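Long-range contact in lasso peptide isopeptidase AtxE2 (Asticcacaulis excentricus, PDB 5TXE), which hydrolyses the isopeptide bond of the threaded lasso peptides astexin-2 and astexin-3, opening them into linear peptides: residues Glu41-Ser53 against Val70-Asn82. The protein carries 1 engineered substitution. Numbering follows the deposited sequence.
Sequences EVLVRLADIGTMS and VAFQVRQADPVTN
Arg45 reaches Pro79 because its CG stands anti to the carbonyl carbon (chi1 -68°) and the chain then runs extended to NE, so that the two side chains cross at about a right angle. Pro79 CG sits over one face of the guanidinium, 3.8 Å from Arg45 CZ, while Val80 CG2 lies at its edge. Arg45 NH1 donates to Glu41 O (3.0 Å), which meets it almost exactly in the guanidinium plane, and a water in the same plane links Arg45 NH2 to Asp78 OD1. Asp78 OD1 also accepts from Val80 N, closing an Asx turn at the end of the strand. With an alanine at Arg45, Pro79 would probably lose the flat group packed against it on that side, and the Asp78 carboxylate its water-mediated positive partner. Beside this group, Val44 CG1 packs on Pro79 CG, and a water joins Val44 O and Leu46 O to Ala77 N. Farther along, Asp48 and Arg75 form an antiparallel hydrogen-bonded pair: Asp48 N donates to Arg75 O and Arg75 N to Asp48 O, both at 2.9 Å. Their side chains share one face of the sheet. Arg75 bends at chi3 (65°), and its NH2 comes to 3.6 Å from Asp48 CB. Its salt bridge to Asp48 OD2 is long, at 3.9 Å. The carboxylate and guanidinium planes stand 76° apart, and a water accepts from Arg75 NH2 and donates to Asp48 OD2. Arg75 NH1 is held by Asn84 of the next strand. On the other face, Ile49 CD1 approaches Phe72 CD2 at 4.2 Å, and Leu374 touches both side chains. Through the Asp48-Arg75 pair, residues 48-49 lie as a short, weakly bonded strand antiparallel to 69-78, which also pairs with 61-63 and 83-92, consistent with a blade of the beta-propeller domain of prolyl oligopeptidase relatives.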
# COMPACT_ATOMS: atom_id res chain seq x y z
N GLU A 41 -10.51 8.06 -16.84
CA GLU A 41 -11.26 9.20 -16.23
C GLU A 41 -12.21 8.72 -15.13
O GLU A 41 -12.33 9.36 -14.10
CB GLU A 41 -12.00 10.03 -17.34
CG GLU A 41 -11.08 10.93 -18.24
CD GLU A 41 -10.19 10.16 -19.26
OE1 GLU A 41 -10.53 8.98 -19.67
OE2 GLU A 41 -9.10 10.71 -19.67
N VAL A 42 -12.83 7.56 -15.33
CA VAL A 42 -13.71 7.00 -14.32
C VAL A 42 -12.88 6.45 -13.15
O VAL A 42 -13.17 6.74 -12.00
CB VAL A 42 -14.62 5.88 -14.92
CG1 VAL A 42 -15.51 5.24 -13.86
CG2 VAL A 42 -15.50 6.47 -16.03
N LEU A 43 -11.82 5.70 -13.47
CA LEU A 43 -11.02 5.04 -12.44
C LEU A 43 -10.36 6.04 -11.49
O LEU A 43 -10.38 5.88 -10.27
CB LEU A 43 -9.96 4.18 -13.09
CG LEU A 43 -9.03 3.42 -12.17
CD1 LEU A 43 -9.85 2.45 -11.32
CD2 LEU A 43 -7.95 2.67 -12.95
N VAL A 44 -9.76 7.08 -12.04
CA VAL A 44 -9.04 8.00 -11.18
C VAL A 44 -10.00 8.72 -10.23
O VAL A 44 -9.60 9.13 -9.14
CB VAL A 44 -8.18 9.00 -11.99
CG1 VAL A 44 -9.04 10.03 -12.71
CG2 VAL A 44 -7.25 9.78 -11.07
N ARG A 45 -11.27 8.85 -10.61
CA ARG A 45 -12.23 9.51 -9.74
C ARG A 45 -12.95 8.60 -8.73
O ARG A 45 -13.79 9.07 -7.98
CB ARG A 45 -13.29 10.19 -10.60
CG ARG A 45 -12.78 11.38 -11.41
CD ARG A 45 -13.90 11.91 -12.30
NE ARG A 45 -13.59 13.20 -12.87
CZ ARG A 45 -12.88 13.38 -13.96
NH1 ARG A 45 -12.36 12.35 -14.61
NH2 ARG A 45 -12.69 14.61 -14.41
N LEU A 46 -12.69 7.29 -8.75
CA LEU A 46 -13.34 6.38 -7.73
C LEU A 46 -12.81 6.70 -6.36
O LEU A 46 -11.58 6.65 -6.13
CB LEU A 46 -13.12 4.92 -8.07
CG LEU A 46 -13.81 4.44 -9.36
CD1 LEU A 46 -13.43 3.01 -9.73
CD2 LEU A 46 -15.32 4.54 -9.24
N ALA A 47 -13.70 7.08 -5.45
CA ALA A 47 -13.34 7.50 -4.13
C ALA A 47 -12.78 6.36 -3.32
O ALA A 47 -12.92 5.19 -3.73
CB ALA A 47 -14.55 8.06 -3.43
N ASP A 48 -12.10 6.70 -2.23
CA ASP A 48 -11.45 5.74 -1.36
C ASP A 48 -11.64 6.16 0.12
O ASP A 48 -12.06 7.29 0.42
CB ASP A 48 -9.96 5.58 -1.70
CG ASP A 48 -9.42 4.10 -1.49
OD1 ASP A 48 -10.17 3.17 -1.00
OD2 ASP A 48 -8.22 3.88 -1.78
N ILE A 49 -11.36 5.22 1.01
CA ILE A 49 -11.44 5.42 2.44
C ILE A 49 -10.17 4.89 3.06
O ILE A 49 -9.84 3.71 2.88
CB ILE A 49 -12.62 4.62 3.03
CG1 ILE A 49 -13.93 5.15 2.48
CG2 ILE A 49 -12.61 4.71 4.53
CD1 ILE A 49 -15.11 4.21 2.66
N GLY A 50 -9.41 5.76 3.71
CA GLY A 50 -8.12 5.35 4.33
C GLY A 50 -6.95 5.27 3.35
O GLY A 50 -7.08 5.56 2.18
N THR A 51 -5.80 4.84 3.84
CA THR A 51 -4.59 4.81 3.02
C THR A 51 -4.76 3.84 1.87
O THR A 51 -5.59 2.89 1.90
CB THR A 51 -3.33 4.49 3.91
OG1 THR A 51 -2.12 4.70 3.21
CG2 THR A 51 -3.33 3.08 4.46
N MET A 52 -3.92 4.05 0.88
CA MET A 52 -4.01 3.34 -0.36
C MET A 52 -4.07 1.84 -0.18
O MET A 52 -4.93 1.19 -0.73
CB MET A 52 -2.82 3.65 -1.26
CG MET A 52 -2.81 5.11 -1.70
SD MET A 52 -1.56 5.44 -2.97
CE MET A 52 -1.53 3.84 -3.82
N SER A 53 -3.15 1.31 0.58
CA SER A 53 -3.04 -0.11 0.75
C SER A 53 -3.43 -0.45 2.16
O SER A 53 -2.68 -0.23 3.07
CB SER A 53 -1.60 -0.57 0.48
OG SER A 53 -1.45 -1.92 0.85
N VAL A 70 -20.76 5.40 12.80
CA VAL A 70 -19.39 5.17 12.37
C VAL A 70 -18.88 6.42 11.66
O VAL A 70 -19.58 7.01 10.85
CB VAL A 70 -19.27 3.94 11.46
CG1 VAL A 70 -20.11 4.04 10.21
CG2 VAL A 70 -17.81 3.69 11.10
N ALA A 71 -17.67 6.83 12.01
CA ALA A 71 -17.02 7.99 11.43
C ALA A 71 -15.77 7.54 10.66
O ALA A 71 -15.03 6.63 11.09
CB ALA A 71 -16.62 8.96 12.53
N PHE A 72 -15.54 8.18 9.52
CA PHE A 72 -14.46 7.81 8.61
C PHE A 72 -14.27 8.92 7.59
O PHE A 72 -15.19 9.70 7.36
CB PHE A 72 -14.82 6.51 7.89
CG PHE A 72 -16.14 6.55 7.16
CD1 PHE A 72 -17.32 6.42 7.84
CD2 PHE A 72 -16.20 6.75 5.79
CE1 PHE A 72 -18.53 6.44 7.16
CE2 PHE A 72 -17.39 6.81 5.12
CZ PHE A 72 -18.58 6.64 5.80
N GLN A 73 -13.08 8.97 6.97
CA GLN A 73 -12.72 9.92 5.92
C GLN A 73 -12.81 9.35 4.55
O GLN A 73 -12.37 8.22 4.30
CB GLN A 73 -11.33 10.46 6.13
CG GLN A 73 -10.95 11.59 5.21
CD GLN A 73 -9.45 11.81 5.23
OE1 GLN A 73 -8.93 12.87 5.70
NE2 GLN A 73 -8.72 10.76 4.79
N VAL A 74 -13.42 10.13 3.66
CA VAL A 74 -13.54 9.79 2.23
C VAL A 74 -12.67 10.73 1.43
O VAL A 74 -12.60 11.91 1.72
CB VAL A 74 -14.99 9.87 1.68
CG1 VAL A 74 -15.01 9.56 0.20
CG2 VAL A 74 -15.89 8.81 2.35
N ARG A 75 -11.96 10.18 0.47
CA ARG A 75 -11.07 10.94 -0.37
C ARG A 75 -11.53 10.70 -1.79
O ARG A 75 -11.77 9.56 -2.22
CB ARG A 75 -9.64 10.41 -0.26
CG ARG A 75 -8.68 11.09 -1.22
CD ARG A 75 -7.25 10.57 -1.07
NE ARG A 75 -7.11 9.18 -1.44
CZ ARG A 75 -7.15 8.71 -2.68
NH1 ARG A 75 -7.28 9.50 -3.73
NH2 ARG A 75 -7.03 7.41 -2.87
N GLN A 76 -11.64 11.79 -2.52
CA GLN A 76 -11.97 11.69 -3.90
C GLN A 76 -11.13 12.62 -4.79
O GLN A 76 -11.06 13.83 -4.60
CB GLN A 76 -13.43 11.96 -4.12
CG GLN A 76 -13.85 11.57 -5.55
CD GLN A 76 -15.32 11.35 -5.70
OE1 GLN A 76 -16.09 11.31 -4.72
NE2 GLN A 76 -15.73 11.22 -6.92
N ALA A 77 -10.55 12.03 -5.81
CA ALA A 77 -9.56 12.73 -6.63
C ALA A 77 -10.22 13.42 -7.80
O ALA A 77 -11.11 12.86 -8.45
CB ALA A 77 -8.51 11.72 -7.13
N ASP A 78 -9.71 14.61 -8.12
CA ASP A 78 -10.22 15.39 -9.24
C ASP A 78 -9.04 15.79 -10.09
O ASP A 78 -8.26 16.64 -9.68
CB ASP A 78 -10.96 16.63 -8.76
CG ASP A 78 -11.51 17.49 -9.94
OD1 ASP A 78 -11.23 17.21 -11.14
OD2 ASP A 78 -12.26 18.45 -9.67
N PRO A 79 -8.91 15.20 -11.28
CA PRO A 79 -7.74 15.41 -12.13
C PRO A 79 -7.77 16.72 -12.91
O PRO A 79 -6.74 17.16 -13.38
CB PRO A 79 -7.75 14.20 -13.05
CG PRO A 79 -9.17 13.80 -13.12
CD PRO A 79 -9.80 14.16 -11.81
N VAL A 80 -8.93 17.39 -12.94
CA VAL A 80 -9.02 18.68 -13.62
C VAL A 80 -8.48 19.75 -12.72
O VAL A 80 -7.66 20.58 -13.14
CB VAL A 80 -10.45 18.97 -14.07
CG1 VAL A 80 -10.58 20.37 -14.67
CG2 VAL A 80 -10.88 17.94 -15.11
N THR A 81 -8.91 19.76 -11.46
CA THR A 81 -8.38 20.74 -10.51
C THR A 81 -7.09 20.23 -9.95
O THR A 81 -6.36 21.00 -9.32
CB THR A 81 -9.28 20.93 -9.26
OG1 THR A 81 -9.51 19.63 -8.65
CG2 THR A 81 -10.59 21.57 -9.65
N ASN A 82 -6.78 18.96 -10.17
CA ASN A 82 -5.53 18.35 -9.66
C ASN A 82 -5.43 18.39 -8.16
O ASN A 82 -4.42 18.72 -7.59
CB ASN A 82 -4.26 18.93 -10.30
CG ASN A 82 -3.03 18.08 -9.96
OD1 ASN A 82 -3.14 16.86 -9.82
ND2 ASN A 82 -1.87 18.72 -9.78
O HOH W 1 -10.50 9.36 -6.37
O HOH W 2 -13.38 16.65 -12.77
O HOH W 3 -6.48 5.59 -0.78
O HOH W 4 -9.73 8.74 3.14
O HOH W 5 -8.22 7.92 1.04